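PDB 7COK: 5-ketofructose reductase from Gluconobacter sp., which reduces 5-ketofructose, most likely with a nicotinamide cofactor, and represents a novel class within the shikimate dehydrogenase family. Local coordinates for residues A53-G56 and A57-M60; Q255-I258 and G259-W263; A165-I168 and N169-E173. All coordinates share one frame; numbering follows the deposited sequence.

Contact 1: A53-G56 and A57-M60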
loop_
_atom_site.group_PDB
_atom_site.type_symbol
_atom_site.label_atom_id
_atom_site.label_comp_id
_atom_site.label_asym_id
_atom_site.label_seq_id
_atom_site.Cartn_x
_atom_site.Cartn_y
_atom_site.Cartn_z
ATOM N N ALA A 53 -11.419 -6.742 0.273
ATOM C CA ALA A 53 -10.286 -5.983 0.780
ATOM C C ALA A 53 -9.555 -6.748 1.860
ATOM O O ALA A 53 -8.316 -6.739 1.895
ATOM C CB ALA A 53 -10.713 -4.609 1.295
ATOM N N VAL A 54 -10.301 -7.371 2.772
ATOM C CA VAL A 54 -9.709 -8.174 3.823
ATOM C C VAL A 54 -8.914 -9.358 3.261
ATOM O O VAL A 54 -7.730 -9.526 3.596
ATOM C CB VAL A 54 -10.804 -8.604 4.825
ATOM C CG1 VAL A 54 -10.331 -9.679 5.766
ATOM C CG2 VAL A 54 -11.266 -7.397 5.620
ATOM N N LYS A 55 -9.518 -10.105 2.327
ATOM C CA LYS A 55 -8.828 -11.193 1.655
ATOM C C LYS A 55 -7.645 -10.652 0.864
ATOM O O LYS A 55 -6.639 -11.335 0.734
ATOM C CB LYS A 55 -9.776 -11.954 0.720
ATOM C CG LYS A 55 -10.511 -13.130 1.337
ATOM C CD LYS A 55 -10.942 -14.042 0.184
ATOM C CE LYS A 55 -12.019 -15.045 0.563
ATOM N NZ LYS A 55 -13.405 -14.502 0.412
ATOM N N GLY A 56 -7.779 -9.423 0.340
ATOM C CA GLY A 56 -6.714 -8.762 -0.433
ATOM C C GLY A 56 -5.488 -8.446 0.405
ATOM O O GLY A 56 -4.376 -8.744 -0.003
ATOM N N ALA A 57 -5.699 -7.883 1.598
ATOM C CA ALA A 57 -4.566 -7.632 2.481
ATOM C C ALA A 57 -3.847 -8.924 2.867
ATOM O O ALA A 57 -2.639 -8.962 2.960
ATOM C CB ALA A 57 -5.000 -6.876 3.708
ATOM N N LYS A 58 -4.593 -9.999 3.058
ATOM C CA LYS A 58 -3.972 -11.299 3.328
ATOM C C LYS A 58 -3.114 -11.774 2.141
ATOM O O LYS A 58 -1.968 -12.204 2.304
ATOM C CB LYS A 58 -5.070 -12.302 3.622
ATOM C CG LYS A 58 -4.583 -13.661 4.090
ATOM C CD LYS A 58 -5.752 -14.636 4.154
ATOM C CE LYS A 58 -6.821 -14.245 5.178
ATOM N NZ LYS A 58 -7.990 -13.490 4.615
ATOM N N ALA A 59 -3.673 -11.677 0.942
ATOM C CA ALA A 59 -2.983 -12.144 -0.268
ATOM C C ALA A 59 -1.755 -11.298 -0.616
ATOM O O ALA A 59 -0.778 -11.799 -1.165
ATOM C CB ALA A 59 -3.960 -12.171 -1.424
ATOM N N MET A 60 -1.814 -10.017 -0.259
ATOM C CA MET A 60 -0.716 -9.075 -0.466
ATOM C C MET A 60 0.243 -9.116 0.694
ATOM O O MET A 60 1.212 -8.348 0.707
ATOM C CB MET A 60 -1.218 -7.646 -0.642
ATOM C CG MET A 60 -2.074 -7.389 -1.851
ATOM S SD MET A 60 -2.816 -5.760 -1.760
ATOM C CE MET A 60 -4.017 -5.859 -3.083
#

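Contact 2: Q255-I258 and G259-W263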
loop_
_atom_site.group_PDB
_atom_site.type_symbol
_atom_site.label_atom_id
_atom_site.label_comp_id
_atom_site.label_asym_id
_atom_site.label_seq_id
_atom_site.Cartn_x
_atom_site.Cartn_y
_atom_site.Cartn_z
ATOM N N GLN A 255 -3.384 5.038 20.743
ATOM C CA GLN A 255 -4.094 4.025 19.973
ATOM C C GLN A 255 -3.235 3.544 18.793
ATOM O O GLN A 255 -3.159 2.343 18.500
ATOM C CB GLN A 255 -5.380 4.624 19.447
ATOM C CG GLN A 255 -6.257 3.629 18.741
ATOM C CD GLN A 255 -7.706 4.071 18.705
ATOM O OE1 GLN A 255 -8.568 3.258 18.420
ATOM N NE2 GLN A 255 -7.980 5.358 19.013
ATOM N N GLY A 256 -2.576 4.485 18.131
ATOM C CA GLY A 256 -1.639 4.138 17.045
ATOM C C GLY A 256 -0.455 3.346 17.542
ATOM O O GLY A 256 0.000 2.419 16.859
ATOM N N VAL A 257 0.087 3.745 18.697
ATOM C CA VAL A 257 1.203 3.007 19.309
ATOM C C VAL A 257 0.799 1.562 19.622
ATOM O O VAL A 257 1.512 0.616 19.255
ATOM C CB VAL A 257 1.751 3.706 20.565
ATOM C CG1 VAL A 257 2.747 2.817 21.338
ATOM C CG2 VAL A 257 2.403 5.027 20.193
ATOM N N ILE A 258 -0.349 1.396 20.286
ATOM C CA ILE A 258 -0.860 0.061 20.611
ATOM C C ILE A 258 -1.082 -0.797 19.367
ATOM O O ILE A 258 -0.711 -1.973 19.378
ATOM C CB ILE A 258 -2.128 0.165 21.489
ATOM C CG1 ILE A 258 -1.776 0.709 22.883
ATOM C CG2 ILE A 258 -2.868 -1.175 21.609
ATOM C CD1 ILE A 258 -2.951 1.385 23.566
ATOM N N GLY A 259 -1.676 -0.213 18.329
ATOM C CA GLY A 259 -1.940 -0.921 17.072
ATOM C C GLY A 259 -0.660 -1.425 16.425
ATOM O O GLY A 259 -0.585 -2.572 15.996
ATOM N N VAL A 260 0.345 -0.558 16.350
ATOM C CA VAL A 260 1.621 -0.953 15.761
ATOM C C VAL A 260 2.357 -1.970 16.636
ATOM O O VAL A 260 3.022 -2.864 16.105
ATOM C CB VAL A 260 2.476 0.266 15.386
ATOM C CG1 VAL A 260 3.832 -0.154 14.852
ATOM C CG2 VAL A 260 1.767 1.107 14.330
ATOM N N GLU A 261 2.218 -1.859 17.961
ATOM C CA GLU A 261 2.708 -2.924 18.840
ATOM C C GLU A 261 2.076 -4.271 18.500
ATOM O O GLU A 261 2.783 -5.272 18.418
ATOM C CB GLU A 261 2.526 -2.586 20.319
ATOM C CG GLU A 261 3.456 -1.505 20.832
ATOM C CD GLU A 261 3.122 -1.070 22.250
ATOM O OE1 GLU A 261 1.986 -1.302 22.747
ATOM O OE2 GLU A 261 4.016 -0.477 22.883
ATOM N N ILE A 262 0.767 -4.273 18.266
ATOM C CA ILE A 262 0.038 -5.499 17.883
ATOM C C ILE A 262 0.544 -6.019 16.543
ATOM O O ILE A 262 0.760 -7.213 16.383
ATOM C CB ILE A 262 -1.496 -5.270 17.882
ATOM C CG1 ILE A 262 -2.000 -5.106 19.331
ATOM C CG2 ILE A 262 -2.249 -6.419 17.198
ATOM C CD1 ILE A 262 -3.417 -4.567 19.468
ATOM N N TRP A 263 0.713 -5.125 15.580
ATOM C CA TRP A 263 1.106 -5.522 14.226
ATOM C C TRP A 263 2.544 -5.979 14.066
ATOM O O TRP A 263 2.830 -6.944 13.320
ATOM C CB TRP A 263 0.891 -4.359 13.261
ATOM C CG TRP A 263 -0.534 -3.957 13.077
ATOM C CD1 TRP A 263 -1.653 -4.713 13.304
ATOM C CD2 TRP A 263 -0.984 -2.733 12.521
ATOM N NE1 TRP A 263 -2.775 -3.994 12.978
ATOM C CE2 TRP A 263 -2.392 -2.780 12.477
ATOM C CE3 TRP A 263 -0.331 -1.572 12.087
ATOM C CZ2 TRP A 263 -3.165 -1.708 12.002
ATOM C CZ3 TRP A 263 -1.079 -0.520 11.612
ATOM C CH2 TRP A 263 -2.496 -0.589 11.573
#

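Contact 3: A165-I168 and N169-E173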
loop_
_atom_site.group_PDB
_atom_site.type_symbol
_atom_site.label_atom_id
_atom_site.label_comp_id
_atom_site.label_asym_id
_atom_site.label_seq_id
_atom_site.Cartn_x
_atom_site.Cartn_y
_atom_site.Cartn_z
ATOM N N ALA A 165 -24.577 0.547 30.364
ATOM C CA ALA A 165 -24.645 0.105 31.756
ATOM C C ALA A 165 -24.957 -1.397 31.893
ATOM O O ALA A 165 -24.280 -2.086 32.682
ATOM C CB ALA A 165 -25.629 0.942 32.562
ATOM N N ALA A 166 -25.921 -1.874 31.094
ATOM C CA ALA A 166 -26.354 -3.278 31.091
ATOM C C ALA A 166 -25.206 -4.179 30.638
ATOM O O ALA A 166 -24.957 -5.210 31.241
ATOM C CB ALA A 166 -27.573 -3.473 30.202
ATOM N N LEU A 167 -24.478 -3.750 29.609
ATOM C CA LEU A 167 -23.294 -4.478 29.148
ATOM C C LEU A 167 -22.271 -4.648 30.271
ATOM O O LEU A 167 -21.737 -5.731 30.468
ATOM C CB LEU A 167 -22.657 -3.768 27.949
ATOM C CG LEU A 167 -21.369 -4.350 27.347
ATOM C CD1 LEU A 167 -21.593 -5.701 26.689
ATOM C CD2 LEU A 167 -20.829 -3.338 26.340
ATOM N N ILE A 168 -22.018 -3.576 31.009
ATOM C CA ILE A 168 -21.045 -3.605 32.085
ATOM C C ILE A 168 -21.477 -4.559 33.198
ATOM O O ILE A 168 -20.709 -5.430 33.591
ATOM C CB ILE A 168 -20.702 -2.168 32.575
ATOM C CG1 ILE A 168 -20.102 -1.301 31.443
ATOM C CG2 ILE A 168 -19.823 -2.200 33.815
ATOM C CD1 ILE A 168 -18.968 -1.923 30.639
ATOM N N ASN A 169 -22.721 -4.435 33.648
ATOM C CA ASN A 169 -23.244 -5.308 34.706
ATOM C C ASN A 169 -23.302 -6.773 34.307
ATOM O O ASN A 169 -22.976 -7.639 35.115
ATOM C CB ASN A 169 -24.634 -4.844 35.138
ATOM C CG ASN A 169 -24.611 -3.506 35.834
ATOM O OD1 ASN A 169 -23.755 -3.255 36.680
ATOM N ND2 ASN A 169 -25.551 -2.641 35.483
ATOM N N ASP A 170 -23.680 -7.031 33.059
ATOM C CA ASP A 170 -23.898 -8.397 32.558
ATOM C C ASP A 170 -22.628 -9.139 32.203
ATOM O O ASP A 170 -22.580 -10.374 32.295
ATOM C CB ASP A 170 -24.799 -8.388 31.336
ATOM C CG ASP A 170 -26.198 -7.897 31.634
ATOM O OD1 ASP A 170 -26.560 -7.822 32.826
ATOM O OD2 ASP A 170 -26.929 -7.596 30.662
ATOM N N LYS A 171 -21.611 -8.399 31.771
ATOM C CA LYS A 171 -20.415 -9.019 31.219
ATOM C C LYS A 171 -19.110 -8.725 31.947
ATOM O O LYS A 171 -18.063 -9.219 31.538
ATOM C CB LYS A 171 -20.268 -8.685 29.718
ATOM C CG LYS A 171 -21.393 -9.195 28.814
ATOM C CD LYS A 171 -21.666 -10.690 28.970
ATOM C CE LYS A 171 -20.465 -11.555 28.592
ATOM N NZ LYS A 171 -20.658 -12.921 29.158
ATOM N N THR A 172 -19.161 -7.933 33.011
ATOM C CA THR A 172 -17.950 -7.542 33.745
ATOM C C THR A 172 -18.157 -7.569 35.257
ATOM O O THR A 172 -19.276 -7.754 35.732
ATOM C CB THR A 172 -17.416 -6.150 33.306
ATOM O OG1 THR A 172 -18.016 -5.103 34.086
ATOM C CG2 THR A 172 -17.648 -5.879 31.806
ATOM N N GLU A 173 -17.072 -7.390 36.000
ATOM C CA GLU A 173 -17.129 -7.324 37.463
ATOM C C GLU A 173 -17.523 -5.943 37.982
ATOM O O GLU A 173 -17.875 -5.793 39.150
ATOM C CB GLU A 173 -15.799 -7.779 38.083
ATOM C CG GLU A 173 -15.316 -9.158 37.635
ATOM C CD GLU A 173 -16.417 -10.202 37.521
ATOM O OE1 GLU A 173 -16.703 -10.633 36.381
ATOM O OE2 GLU A 173 -16.997 -10.591 38.557
#

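Contact 1: A53-G56 and A57-M60
M60 folds back over the last turn of helix 50-59 and lies along the carbonyl of G56, four residues earlier. Its amide gives the backbone bond to that oxygen, with M60 N 2.9 Å from G56 O. The side chain then follows the same oxygen outward. M60 CB stands 3.4 Å from G56 O. M60 CG comes closer, at 3.2 Å from G56 O. It gets there because it sits beside the backbone N and anti to the carbonyl carbon (chi1 -64°). The rest of the chain is extended. M60 SD passes 3.8 Å from G56 O, and CE runs on beyond it, past the side of the helix where G56 has no side chain. G56 O takes the M60 N-H and is lined by the M60 methylene groups.

K58 takes another course. K58 CB rests 3.4 Å from K55 O. CG is anti to the backbone N, and the chain later bends at chi3 and chi4. The bends bring K58 NZ back to 3.8 Å from K55 CA, with K55 CG also near. The two lysine side chains cross there. The ammonium ends stay well separated, with K55 NZ 6.9 Å from K58 NZ, so any repulsion is probably mild. A59 CB is tucked 3.5 Å from K55 O.

The V54 and A57 side chains face the mixed sheet, where both touch F14 of strand 9-15 and F65 of strand 64-67. V54 and K58 also meet L102 of strand 101-105. Another side of the helix packs on the second subunit: A53 meets A59 of that subunit, K55 its D52, A59 its G49 and M60 its C43. The helix thus joins its own sheet to the neighbouring chain.

Contact 2: Q255-I258 and G259-W263
V260 and G256 meet in the close-packed part of the contact, on the buried side of helix 248-264. V260 CG2 lies 3.4 Å from G256 O, next to the backbone bond from V260 N to that oxygen. Buried V257 belongs to this side through its backbone, with E261 N bonded to V257 O at 2.9 Å. G256 and G259 add no side chains to this turn.

The more open side is formed by E261, I258 and I262, all partly exposed. E261 CG lies 3.3 Å from V257 O, placed there by a chi1 of -72°, which sets it beside the backbone N. The extended chain then carries the carboxylate across a V257 methyl, with E261 OE2 3.9 Å from V257 CG1. OE2 has its polar partner in T267, whose OG1 it meets in a hydrogen bond. The I258 and I262 side chains cross obliquely and touch through single methyls, I258 CG2 and I262 CD1, 4.0 Å apart. I262 CG1 sits closer to the backbone, 3.4 Å from I258 O.

V260 packs on V27 and Y31 of helix 23-34. V257 touches S270 and M273 of helix 270-281. I262 rests on A96 of strand 94-98, and the W263 side chain touches C94 of the same strand. The helix is thus wedged between helices 23-34 and 270-281 and a strand of the mixed sheet.

Contact 3: A165-I168 and N169-E173
D170 and N169 each lay a flat group over a backbone carbonyl of the preceding turn, D170 over that of A166 and N169 over that of A165. A166 O stands almost directly above the face of the D170 carboxylate, 3.0 Å from D170 CG. A165 O lies over a face of the N169 amide, shifted toward the nitrogen, 3.1 Å from N169 ND2. The angle is poor, so this is not a hydrogen bond. The other end of the amide is held from outside, since N169 OD1 accepts a bond from G176 N at the start of strand 175-180.

T172 closes the turn on I168. T172 OG1 donates to I168 O at 2.8 Å, while T172 N makes only a weak bond to that oxygen. A chi1 of 89° puts OG1 between the backbone N and the carbonyl carbon. There T172 OG1 also meets I168 CG2, at 3.4 Å. OG1 accepts from A174 N as well, an ST turn. A valine in its place would lack the hydroxyl, and would probably leave I168 O with just the weak amide bond and A174 N without this acceptor.

L167 CD1 touches K171 CG at 4.1 Å. L167 and buried I168 pack on helix 134-145.

The chemistry implies a helix end finished by side chains. The T172 hydroxyl supplements a weak backbone bond, and N169 ties the last turn to the strand that follows.

Along the chain the order is contact 1, contact 3, contact 2. Contact 2 lies within one helix, contacts 1 and 3 at the C-terminal ends of theirs. Contact 1 is on helix 50-59, beside the mixed sheet of the substrate-binding-type domain and at the subunit interface. Contact 3 ends helix 158-171 in a beta-alpha-beta unit of the parallel sheet, consistent with a Rossmann-type nucleotide-binding domain. These two centres are about 35 Å apart. Contact 2, on helix 248-264, lies about 20 Å from contact 1 and about 27 Å from contact 3, centre to centre. None of the three touches another. Although helix 248-264 comes late in the chain, it packs on strand 94-98 and helix 23-34, so the C-terminal region returns to the N-terminal domain.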